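Local coordinates for bifunctional endomannanase/endoglucanase (Caldanaerobius polysaccharolyticus, PDB 3W0K), which probably hydrolyses beta-linked mannan and glucan polysaccharides as a family 5 glycoside hydrolase, at residues L154-R157 against T158-I162. Residues are numbered along the deposited sequence; the frame is centred on the assembly and turned at random.
Sequences LIIR and TVEAI
Thr158 has its hydroxyl opposite its own carbonyl carbon and beside its backbone N (chi1 -53°), which swings OG1 back along the helix to the carbonyl of Leu154. Thr158 OG1 donates to Leu154 O at 2.9 Å. The backbone Thr158 N donates to the same Leu154 O at 3.0 Å. The two donors come from opposite faces of the carbonyl plane, OG1 being tilted 34° out of it. One residue thus grips this oxygen with two bonds, and its buried hydroxyl is satisfied within a single helical turn. Leu154 CD1 lies 4.1 Å from Thr158 OG1. Both side chains then pack on helix 105-121, where Leu154 meets Gln108 and Thr158 meets Phe111 and Val112.

One position on, Val159 N binds Ile155 O at 2.8 Å. In Val159, CG1 is anti to the backbone N (chi1 166°), which puts CG2 beside that N. Val159 CG2 rests 3.2 Å from Ile155 O and 4.1 Å from Ile155 CG2. The two side chains face the barrel, Ile155 against Ile173 and Val159 against Ile171, and both touch Leu189.

Glu160 lies on a more open side. It runs alongside Ile156 in the same direction, with Glu160 OE2 3.6 Å from Ile156 CG2. Arg157 reaches out extended from CG to NE, and its NH2 forms a salt bridge with Asp109 of helix 105-121.

Regular i to i+4 backbone bonds and a threonine hydroxyl bound to the carbonyl four residues earlier are typical of an alpha-helix. Ile155 and Val159 on the barrel side, against exposed Arg157 and Glu160, make it amphipathic. This helix, 148-165, links parallel strands 130-133 and 170-174 in a beta-alpha-beta unit of the TIM barrel.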
loop_
_atom_site.group_PDB
_atom_site.type_symbol
_atom_site.label_atom_id
_atom_site.label_comp_id
_atom_site.label_asym_id
_atom_site.label_seq_id
_atom_site.Cartn_x
_atom_site.Cartn_y
_atom_site.Cartn_z
ATOM N N LEU A 154 -4.302 7.023 18.360
ATOM C CA LEU A 154 -4.839 5.730 17.947
ATOM C C LEU A 154 -3.723 4.790 17.498
ATOM O O LEU A 154 -3.732 3.609 17.830
ATOM C CB LEU A 154 -5.873 5.887 16.827
ATOM C CG LEU A 154 -6.512 4.576 16.343
ATOM C CD1 LEU A 154 -7.204 3.848 17.494
ATOM C CD2 LEU A 154 -7.496 4.875 15.218
ATOM N N ILE A 155 -2.775 5.315 16.725
ATOM C CA ILE A 155 -1.651 4.510 16.255
ATOM C C ILE A 155 -0.841 3.996 17.446
ATOM O O ILE A 155 -0.509 2.815 17.513
ATOM C CB ILE A 155 -0.743 5.320 15.300
ATOM C CG1 ILE A 155 -1.506 5.667 14.016
ATOM C CG2 ILE A 155 0.533 4.547 14.978
ATOM C CD1 ILE A 155 -1.943 4.458 13.193
ATOM N N ILE A 156 -0.570 4.877 18.406
ATOM C CA ILE A 156 0.191 4.503 19.597
ATOM C C ILE A 156 -0.546 3.434 20.406
ATOM O O ILE A 156 0.064 2.459 20.855
ATOM C CB ILE A 156 0.509 5.747 20.460
ATOM C CG1 ILE A 156 1.522 6.633 19.725
ATOM C CG2 ILE A 156 1.069 5.333 21.819
ATOM C CD1 ILE A 156 1.700 8.008 20.338
ATOM N N ARG A 157 -1.863 3.581 20.541
ATOM C CA ARG A 157 -2.657 2.602 21.274
ATOM C C ARG A 157 -2.576 1.234 20.590
ATOM O O ARG A 157 -2.387 0.213 21.245
ATOM C CB ARG A 157 -4.126 3.036 21.357
ATOM C CG ARG A 157 -4.991 2.008 22.066
ATOM C CD ARG A 157 -6.477 2.298 21.988
ATOM N NE ARG A 157 -7.222 1.172 22.544
ATOM C CZ ARG A 157 -8.524 0.961 22.383
ATOM N NH1 ARG A 157 -9.266 1.809 21.676
ATOM N NH2 ARG A 157 -9.077 -0.132 22.895
ATOM N N THR A 158 -2.709 1.232 19.267
ATOM C CA THR A 158 -2.674 -0.000 18.487
ATOM C C THR A 158 -1.301 -0.668 18.524
ATOM O O THR A 158 -1.205 -1.883 18.708
ATOM C CB THR A 158 -3.107 0.268 17.032
ATOM O OG1 THR A 158 -4.374 0.939 17.036
ATOM C CG2 THR A 158 -3.257 -1.041 16.266
ATOM N N VAL A 159 -0.251 0.134 18.367
ATOM C CA VAL A 159 1.124 -0.358 18.392
ATOM C C VAL A 159 1.444 -0.989 19.749
ATOM O O VAL A 159 2.041 -2.066 19.816
ATOM C CB VAL A 159 2.123 0.778 18.077
ATOM C CG1 VAL A 159 3.546 0.369 18.438
ATOM C CG2 VAL A 159 2.049 1.128 16.594
ATOM N N GLU A 160 1.014 -0.333 20.824
ATOM C CA GLU A 160 1.252 -0.852 22.166
ATOM C C GLU A 160 0.485 -2.150 22.410
ATOM O O GLU A 160 0.996 -3.070 23.052
ATOM C CB GLU A 160 0.893 0.200 23.218
ATOM C CG GLU A 160 1.891 1.357 23.274
ATOM C CD GLU A 160 1.562 2.399 24.334
ATOM O OE1 GLU A 160 0.482 2.317 24.960
ATOM O OE2 GLU A 160 2.391 3.312 24.536
ATOM N N ALA A 161 -0.726 -2.238 21.866
ATOM C CA ALA A 161 -1.546 -3.437 22.022
ATOM C C ALA A 161 -0.906 -4.624 21.299
ATOM O O ALA A 161 -0.875 -5.738 21.822
ATOM C CB ALA A 161 -2.954 -3.189 21.497
ATOM N N ILE A 162 -0.397 -4.381 20.094
ATOM C CA ILE A 162 0.261 -5.433 19.319
ATOM C C ILE A 162 1.542 -5.882 20.029
ATOM O O ILE A 162 1.775 -7.081 20.206
ATOM C CB ILE A 162 0.613 -4.934 17.891
ATOM C CG1 ILE A 162 -0.666 -4.727 17.081
ATOM C CG2 ILE A 162 1.551 -5.919 17.183
ATOM C CD1 ILE A 162 -0.447 -3.961 15.784
#